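Local atomic coordinates of first ORF in transposon ISC1904 (PDB entry 3ILX), a protein that is of unknown function but probably acts as a serine recombinase that binds DNA and exchanges its strands during transposition, here represented by its resolvase-like domain. Residues 5-10 with 35-40; 64-69 with 93-98. All blocks are in the same frame, centred on the assembly; numbering follows the deposited sequence.

Contact 1: residues 5-10 with 35-40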
ATOM      1  N   VAL A   5      -1.837   6.179 -23.919  1.00 28.11           N
ATOM      2  CA  VAL A   5      -1.179   7.140 -23.051  1.00 26.73           C
ATOM      3  C   VAL A   5      -2.208   7.857 -22.205  1.00 26.40           C
ATOM      4  O   VAL A   5      -3.078   8.559 -22.723  1.00 25.84           O
ATOM      5  CB  VAL A   5      -0.335   8.180 -23.832  1.00 26.25           C
ATOM      6  CG1 VAL A   5       0.287   9.151 -22.862  1.00 26.46           C
ATOM      7  CG2 VAL A   5       0.756   7.482 -24.599  1.00 26.41           C
ATOM      8  N   ILE A   6      -2.078   7.689 -20.893  1.00 26.24           N
ATOM      9  CA  ILE A   6      -3.115   8.086 -19.946  1.00 26.44           C
ATOM     10  C   ILE A   6      -2.597   9.051 -18.882  1.00 26.63           C
ATOM     11  O   ILE A   6      -1.561   8.786 -18.221  1.00 27.62           O
ATOM     12  CB  ILE A   6      -3.662   6.847 -19.215  1.00 26.71           C
ATOM     13  CG1 ILE A   6      -4.189   5.797 -20.221  1.00 27.56           C
ATOM     14  CG2 ILE A   6      -4.773   7.229 -18.241  1.00 27.61           C
ATOM     15  CD1 ILE A   6      -4.769   4.519 -19.513  1.00 28.47           C
ATOM     16  N   LEU A   7      -3.321  10.149 -18.690  1.00 26.18           N
ATOM     17  CA  LEU A   7      -3.062  11.071 -17.591  1.00 26.25           C
ATOM     18  C   LEU A   7      -3.937  10.687 -16.400  1.00 26.84           C
ATOM     19  O   LEU A   7      -5.136  10.459 -16.540  1.00 27.23           O
ATOM     20  CB  LEU A   7      -3.340  12.505 -18.016  1.00 26.01           C
ATOM     21  CG  LEU A   7      -2.736  12.912 -19.357  1.00 26.12           C
ATOM     22  CD1 LEU A   7      -3.088  14.340 -19.680  1.00 26.70           C
ATOM     23  CD2 LEU A   7      -1.226  12.723 -19.355  1.00 24.52           C
ATOM     24  N   TYR A   8      -3.325  10.587 -15.228  1.00 26.58           N
ATOM     25  CA  TYR A   8      -4.101  10.264 -14.051  1.00 27.10           C
ATOM     26  C   TYR A   8      -4.019  11.423 -13.063  1.00 27.19           C
ATOM     27  O   TYR A   8      -2.934  11.844 -12.675  1.00 27.35           O
ATOM     28  CB  TYR A   8      -3.640   8.965 -13.395  1.00 26.06           C
ATOM     29  CG  TYR A   8      -4.520   8.682 -12.192  1.00 26.53           C
ATOM     30  CD1 TYR A   8      -5.735   8.045 -12.347  1.00 23.58           C
ATOM     31  CD2 TYR A   8      -4.170   9.137 -10.914  1.00 26.35           C
ATOM     32  CE1 TYR A   8      -6.570   7.817 -11.276  1.00 25.75           C
ATOM     33  CE2 TYR A   8      -5.010   8.895  -9.812  1.00 27.55           C
ATOM     34  CZ  TYR A   8      -6.201   8.248 -10.001  1.00 28.09           C
ATOM     35  OH  TYR A   8      -7.045   8.001  -8.907  1.00 27.85           O
ATOM     36  N   ALA A   9      -5.168  11.941 -12.648  1.00 26.83           N
ATOM     37  CA  ALA A   9      -5.158  13.059 -11.712  1.00 26.76           C
ATOM     38  C   ALA A   9      -6.095  12.762 -10.551  1.00 26.72           C
ATOM     39  O   ALA A   9      -7.116  12.131 -10.741  1.00 26.66           O
ATOM     40  CB  ALA A   9      -5.578  14.353 -12.406  1.00 26.27           C
ATOM     41  N   ARG A  10      -5.756  13.252  -9.364  1.00 26.48           N
ATOM     42  CA  ARG A  10      -6.526  12.959  -8.161  1.00 27.82           C
ATOM     43  C   ARG A  10      -6.385  14.087  -7.139  1.00 28.70           C
ATOM     44  O   ARG A  10      -5.288  14.603  -6.926  1.00 28.54           O
ATOM     45  CB  ARG A  10      -6.031  11.625  -7.518  1.00 27.83           C
ATOM     46  CG  ARG A  10      -6.952  11.061  -6.370  1.00 26.69           C
ATOM     47  CD  ARG A  10      -6.239  10.089  -5.392  1.00 23.76           C
ATOM     48  NE  ARG A  10      -4.905  10.570  -4.941  1.00 26.23           N
ATOM     49  CZ  ARG A  10      -4.712  11.324  -3.867  1.00 26.91           C
ATOM     50  NH1 ARG A  10      -5.755  11.740  -3.126  1.00 24.61           N
ATOM     51  NH2 ARG A  10      -3.479  11.720  -3.567  1.00 24.97           N
ATOM     52  N   ASP A  35      -4.101   9.913 -24.776  1.00 29.04           N
ATOM     53  CA  ASP A  35      -5.286   9.210 -25.265  1.00 29.06           C
ATOM     54  C   ASP A  35      -6.494   9.378 -24.337  1.00 28.46           C
ATOM     55  O   ASP A  35      -7.603   9.534 -24.786  1.00 27.73           O
ATOM     56  CB  ASP A  35      -4.932   7.741 -25.463  1.00 29.00           C
ATOM     57  CG  ASP A  35      -3.931   7.553 -26.585  1.00 30.32           C
ATOM     58  OD1 ASP A  35      -4.277   7.921 -27.734  1.00 30.93           O
ATOM     59  OD2 ASP A  35      -2.796   7.093 -26.316  1.00 30.88           O
ATOM     60  N   LEU A  36      -6.249   9.393 -23.037  1.00 27.45           N
ATOM     61  CA  LEU A  36      -7.329   9.456 -22.076  1.00 27.51           C
ATOM     62  C   LEU A  36      -6.865  10.188 -20.805  1.00 26.80           C
ATOM     63  O   LEU A  36      -5.668  10.178 -20.474  1.00 26.97           O
ATOM     64  CB  LEU A  36      -7.806   8.025 -21.789  1.00 27.29           C
ATOM     65  CG  LEU A  36      -8.794   7.710 -20.688  1.00 30.77           C
ATOM     66  CD1 LEU A  36     -10.217   7.914 -21.178  1.00 33.25           C
ATOM     67  CD2 LEU A  36      -8.560   6.271 -20.241  1.00 34.59           C
ATOM     68  N   VAL A  37      -7.813  10.848 -20.135  1.00 25.96           N
ATOM     69  CA  VAL A  37      -7.631  11.454 -18.825  1.00 25.83           C
ATOM     70  C   VAL A  37      -8.586  10.751 -17.856  1.00 27.17           C
ATOM     71  O   VAL A  37      -9.787  10.658 -18.116  1.00 26.84           O
ATOM     72  CB  VAL A  37      -7.928  12.968 -18.837  1.00 25.76           C
ATOM     73  CG1 VAL A  37      -7.646  13.557 -17.463  1.00 23.04           C
ATOM     74  CG2 VAL A  37      -7.093  13.659 -19.911  1.00 23.82           C
ATOM     75  N   ILE A  38      -8.034  10.196 -16.782  1.00 27.26           N
ATOM     76  CA  ILE A  38      -8.835   9.502 -15.788  1.00 27.22           C
ATOM     77  C   ILE A  38      -8.624  10.274 -14.503  1.00 27.60           C
ATOM     78  O   ILE A  38      -7.462  10.600 -14.159  1.00 26.63           O
ATOM     79  CB  ILE A  38      -8.321   8.061 -15.565  1.00 27.79           C
ATOM     80  CG1 ILE A  38      -8.645   7.152 -16.754  1.00 27.65           C
ATOM     81  CG2 ILE A  38      -8.862   7.471 -14.248  1.00 27.14           C
ATOM     82  CD1 ILE A  38      -7.988   5.770 -16.646  1.00 25.34           C
ATOM     83  N   THR A  39      -9.716  10.605 -13.812  1.00 26.78           N
ATOM     84  CA  THR A  39      -9.599  11.385 -12.568  1.00 27.84           C
ATOM     85  C   THR A  39     -10.389  10.748 -11.434  1.00 28.09           C
ATOM     86  O   THR A  39     -11.290   9.957 -11.676  1.00 27.02           O
ATOM     87  CB  THR A  39     -10.103  12.833 -12.728  1.00 28.78           C
ATOM     88  OG1 THR A  39     -11.506  12.830 -13.014  1.00 28.88           O
ATOM     89  CG2 THR A  39      -9.379  13.555 -13.873  1.00 28.09           C
ATOM     90  N   ASP A  40     -10.016  11.079 -10.201  1.00 28.01           N
ATOM     91  CA  ASP A  40     -10.697  10.587  -9.022  1.00 27.74           C
ATOM     92  C   ASP A  40     -10.698  11.698  -7.991  1.00 27.19           C
ATOM     93  O   ASP A  40      -9.715  12.469  -7.885  1.00 26.70           O
ATOM     94  CB  ASP A  40      -9.907   9.414  -8.424  1.00 27.14           C
ATOM     95  CG  ASP A  40     -10.318   8.065  -9.001  1.00 29.37           C
ATOM     96  OD1 ASP A  40     -11.529   7.829  -9.141  1.00 27.15           O
ATOM     97  OD2 ASP A  40      -9.437   7.205  -9.261  1.00 30.58           O
TER
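The flat groups meet where the Tyr-8 ring reaches Asp-40: carboxylate oxygen OD2 lies in the ring plane at its hydroxyl edge. The ring and carboxylate planes are turned 63° apart. Tyr-8 OH donates to Asp-40 OD2 over 2.5 Å, entering on the carboxylate oxygen's anti lone pair, and is also hydrogen-bonded to Arg-49 NH2. With CG anti to the backbone N (chi1 -179°), the ring starts out beside the carbonyl carbon. Ile-38 crosses the tyrosine at a slant, its CG2 3.7 Å from Tyr-8 CD1, while Phe-52 and Leu-55 of helix 50-60 and Val-67 of the neighbouring strand pack against the Tyr-8 side chain. The other branch of Ile-38 turns to Ile-6, with CD1 3.9 Å from Ile-6 CG2. These residues share one sheet face with Leu-36 and Arg-10, whose guanidinium turns from the pair to a salt bridge with Glu-107. The two strands are parallel and joined through helix 19-30, a beta-alpha-beta crossover within the resolvase-type fold. That helix packs on the other face, touching Leu-7, Ala-9 and Val-37; there Leu-7 CD1 meets Val-37 CG2 at 4.1 Å. The backbone ladder includes Ile-38 N to Leu-7 O (2.9 Å), then Ala-9 N to Ile-38 O and Asp-40 N to Ala-9 O. At its start, Val-5 O accepts from both Asp-35 N (2.7 Å) and Leu-36 N (3.3 Å). The Asp-35 side chain stands roughly at right angles to that of Val-5, and Val-5 N donates to its OD2 at 2.7 Å in a nearly straight bond (170°), again on the anti lone pair.

Contact 2: residues 64-69 with 93-98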
ATOM      1  N   VAL A  64      -2.170  -0.264 -21.918  1.00 29.20           N
ATOM      2  CA  VAL A  64      -1.537   0.989 -21.498  1.00 29.95           C
ATOM      3  C   VAL A  64      -0.046   0.984 -21.802  1.00 30.06           C
ATOM      4  O   VAL A  64       0.683   0.058 -21.439  1.00 29.76           O
ATOM      5  CB  VAL A  64      -1.782   1.300 -19.995  1.00 30.03           C
ATOM      6  CG1 VAL A  64      -1.454   2.755 -19.679  1.00 30.91           C
ATOM      7  CG2 VAL A  64      -3.240   1.034 -19.604  1.00 30.53           C
ATOM      8  N   SER A  65       0.390   2.032 -22.482  1.00 30.24           N
ATOM      9  CA  SER A  65       1.796   2.221 -22.756  1.00 30.83           C
ATOM     10  C   SER A  65       2.434   3.074 -21.666  1.00 30.97           C
ATOM     11  O   SER A  65       3.578   2.838 -21.254  1.00 30.72           O
ATOM     12  CB  SER A  65       1.961   2.912 -24.102  1.00 31.07           C
ATOM     13  OG  SER A  65       3.267   3.452 -24.234  1.00 34.06           O
ATOM     14  N   ARG A  66       1.699   4.079 -21.206  1.00 30.20           N
ATOM     15  CA  ARG A  66       2.279   5.064 -20.301  1.00 30.95           C
ATOM     16  C   ARG A  66       1.206   5.755 -19.428  1.00 30.25           C
ATOM     17  O   ARG A  66       0.129   6.099 -19.923  1.00 30.93           O
ATOM     18  CB  ARG A  66       3.051   6.085 -21.150  1.00 31.03           C
ATOM     19  CG  ARG A  66       3.943   6.959 -20.374  1.00 33.35           C
ATOM     20  CD  ARG A  66       4.762   7.827 -21.313  1.00 36.59           C
ATOM     21  NE  ARG A  66       5.900   7.151 -21.930  1.00 36.66           N
ATOM     22  CZ  ARG A  66       6.757   7.759 -22.754  1.00 39.10           C
ATOM     23  NH1 ARG A  66       6.589   9.043 -23.063  1.00 39.44           N
ATOM     24  NH2 ARG A  66       7.779   7.096 -23.280  1.00 39.31           N
ATOM     25  N   VAL A  67       1.483   5.918 -18.139  1.00 29.68           N
ATOM     26  CA  VAL A  67       0.605   6.694 -17.253  1.00 29.66           C
ATOM     27  C   VAL A  67       1.418   7.886 -16.758  1.00 29.36           C
ATOM     28  O   VAL A  67       2.512   7.687 -16.222  1.00 30.41           O
ATOM     29  CB  VAL A  67       0.203   5.926 -15.988  1.00 28.89           C
ATOM     30  CG1 VAL A  67      -0.785   6.766 -15.139  1.00 29.24           C
ATOM     31  CG2 VAL A  67      -0.349   4.529 -16.334  1.00 29.85           C
ATOM     32  N   ILE A  68       0.880   9.091 -16.917  1.00 29.15           N
ATOM     33  CA  ILE A  68       1.527  10.309 -16.423  1.00 29.39           C
ATOM     34  C   ILE A  68       0.712  10.890 -15.252  1.00 29.56           C
ATOM     35  O   ILE A  68      -0.513  10.988 -15.301  1.00 29.78           O
ATOM     36  CB  ILE A  68       1.764  11.347 -17.531  1.00 29.83           C
ATOM     37  CG1 ILE A  68       2.610  10.737 -18.678  1.00 30.35           C
ATOM     38  CG2 ILE A  68       2.471  12.605 -16.961  1.00 29.16           C
ATOM     39  CD1 ILE A  68       1.833  10.266 -19.828  1.00 29.53           C
ATOM     40  N   THR A  69       1.416  11.193 -14.168  1.00 29.19           N
ATOM     41  CA  THR A  69       0.771  11.736 -12.984  1.00 29.64           C
ATOM     42  C   THR A  69       1.692  12.826 -12.444  1.00 29.71           C
ATOM     43  O   THR A  69       2.891  12.883 -12.823  1.00 29.09           O
ATOM     44  CB  THR A  69       0.351  10.566 -11.995  1.00 29.98           C
ATOM     45  OG1 THR A  69      -0.586  11.047 -11.029  1.00 33.08           O
ATOM     46  CG2 THR A  69       1.548   9.938 -11.325  1.00 28.77           C
ATOM     47  N   GLU A  93       4.913   2.167 -18.373  1.00 32.75           N
ATOM     48  CA  GLU A  93       5.816   3.007 -17.600  1.00 32.66           C
ATOM     49  C   GLU A  93       4.965   4.047 -16.892  1.00 31.36           C
ATOM     50  O   GLU A  93       4.054   4.592 -17.479  1.00 31.36           O
ATOM     51  CB  GLU A  93       6.787   3.651 -18.582  1.00 33.71           C
ATOM     52  CG  GLU A  93       7.269   5.023 -18.282  1.00 36.58           C
ATOM     53  CD  GLU A  93       8.072   5.580 -19.446  1.00 44.32           C
ATOM     54  OE1 GLU A  93       7.665   5.374 -20.638  1.00 46.29           O
ATOM     55  OE2 GLU A  93       9.125   6.214 -19.173  1.00 46.19           O
ATOM     56  N   ILE A  94       5.200   4.258 -15.607  1.00 30.97           N
ATOM     57  CA  ILE A  94       4.544   5.337 -14.880  1.00 30.01           C
ATOM     58  C   ILE A  94       5.532   6.476 -14.934  1.00 29.81           C
ATOM     59  O   ILE A  94       6.680   6.281 -14.579  1.00 29.78           O
ATOM     60  CB  ILE A  94       4.305   5.004 -13.418  1.00 29.59           C
ATOM     61  CG1 ILE A  94       3.233   3.929 -13.262  1.00 29.58           C
ATOM     62  CG2 ILE A  94       3.846   6.228 -12.638  1.00 29.93           C
ATOM     63  CD1 ILE A  94       3.564   3.035 -12.051  1.00 29.15           C
ATOM     64  N   VAL A  95       5.074   7.641 -15.381  1.00 29.66           N
ATOM     65  CA  VAL A  95       5.854   8.881 -15.366  1.00 29.28           C
ATOM     66  C   VAL A  95       5.266   9.814 -14.319  1.00 28.73           C
ATOM     67  O   VAL A  95       4.043  10.048 -14.287  1.00 30.44           O
ATOM     68  CB  VAL A  95       5.861   9.603 -16.737  1.00 29.04           C
ATOM     69  CG1 VAL A  95       6.782  10.903 -16.697  1.00 28.88           C
ATOM     70  CG2 VAL A  95       6.329   8.657 -17.799  1.00 30.35           C
ATOM     71  N   VAL A  96       6.127  10.303 -13.436  1.00 27.24           N
ATOM     72  CA  VAL A  96       5.738  11.277 -12.430  1.00 26.62           C
ATOM     73  C   VAL A  96       6.455  12.550 -12.839  1.00 27.31           C
ATOM     74  O   VAL A  96       7.656  12.514 -13.164  1.00 27.92           O
ATOM     75  CB  VAL A  96       6.060  10.803 -10.957  1.00 27.38           C
ATOM     76  CG1 VAL A  96       5.211   9.580 -10.556  1.00 24.69           C
ATOM     77  CG2 VAL A  96       7.525  10.429 -10.777  1.00 26.04           C
ATOM     78  N   LEU A  97       5.735  13.665 -12.914  1.00 27.14           N
ATOM     79  CA  LEU A  97       6.351  14.909 -13.391  1.00 28.17           C
ATOM     80  C   LEU A  97       7.279  15.471 -12.333  1.00 28.26           C
ATOM     81  O   LEU A  97       8.201  16.226 -12.626  1.00 28.84           O
ATOM     82  CB  LEU A  97       5.300  15.963 -13.750  1.00 28.06           C
ATOM     83  CG  LEU A  97       4.317  15.604 -14.861  1.00 29.57           C
ATOM     84  CD1 LEU A  97       3.418  16.805 -15.107  1.00 32.16           C
ATOM     85  CD2 LEU A  97       5.037  15.174 -16.125  1.00 28.33           C
ATOM     86  N   ASN A  98       7.011  15.116 -11.090  1.00 27.60           N
ATOM     87  CA  ASN A  98       7.949  15.407 -10.047  1.00 28.42           C
ATOM     88  C   ASN A  98       8.130  14.160  -9.162  1.00 27.97           C
ATOM     89  O   ASN A  98       7.146  13.482  -8.820  1.00 27.56           O
ATOM     90  CB  ASN A  98       7.486  16.627  -9.245  1.00 28.29           C
ATOM     91  CG  ASN A  98       8.634  17.287  -8.494  1.00 33.01           C
ATOM     92  OD1 ASN A  98       9.263  16.676  -7.608  1.00 35.51           O
ATOM     93  ND2 ASN A  98       8.934  18.528  -8.860  1.00 32.05           N
TER
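Strands 66-69 and 93-96 run parallel with their axes 4.7 Å apart at closest and 19° between their directions, Arg-66 facing Glu-93 and Thr-69 facing Val-96. On one face Arg-66 and Glu-93 extend next to each other in one direction. Arg-66 NE meets Glu-93 OE1 at 2.8 Å in a salt bridge whose hydrogen bond is weak (126° at the hydrogen), with the guanidinium and carboxylate planes almost perpendicular. A bend at chi3 (-79°) sets Arg-66 NE near Glu-93, while the start of the chain, at CG, rests 3.9 Å from Val-95 CG2. Farther along, Ile-68 CG1 lies 4.0 Å from Val-95 CB, and Ile-68 CG2 meets Leu-97 CD2 at 3.7 Å. On the opposite face Thr-69 CG2 touches Val-96 CG1, while Thr-69 OG1 bonds Tyr-8 O of the next strand; Ile-94 and Val-96 pack there on helix 80-89. Val-95 is gripped twice through its backbone: its N donates to Val-67 O at 2.7 Å, and its O accepts from Thr-69 N. Leu-97 N continues the pattern onto Thr-69 O, just beyond strand 93-96. The exposed ion pair, bent at its one weak bond, probably contributes modestly, leaving the backbone ladder and aliphatic packing to join this edge strand to the sheet.

Overall arrangement
Contact 1 and contact 2 are the outer two pairings of one parallel four-stranded sheet, ordered 36-41, 4-11, 64-69, 93-96, and their centres lie 10 Å apart. The central strands join them: Ile-6 O and Ile-68 N are 2.8 Å apart, as are Tyr-8 N and Ile-68 O, both probable hydrogen bonds. Packing follows the same seam, with Val-5 CG1 3.6 Å from Ile-68 CD1 and Ile-6 CD1 3.8 Å from Val-64 CG1. Serine recombinases generally carry their active site near the end of the first strand, consistent with the polar cluster of Arg-10, Asp-40, Arg-49 and Ser-12 beside contact 1. Arg-74 of helix 72-75, hydrogen-bonded to Arg-10 O, also touches Thr-69, bringing contact 2 to the same region.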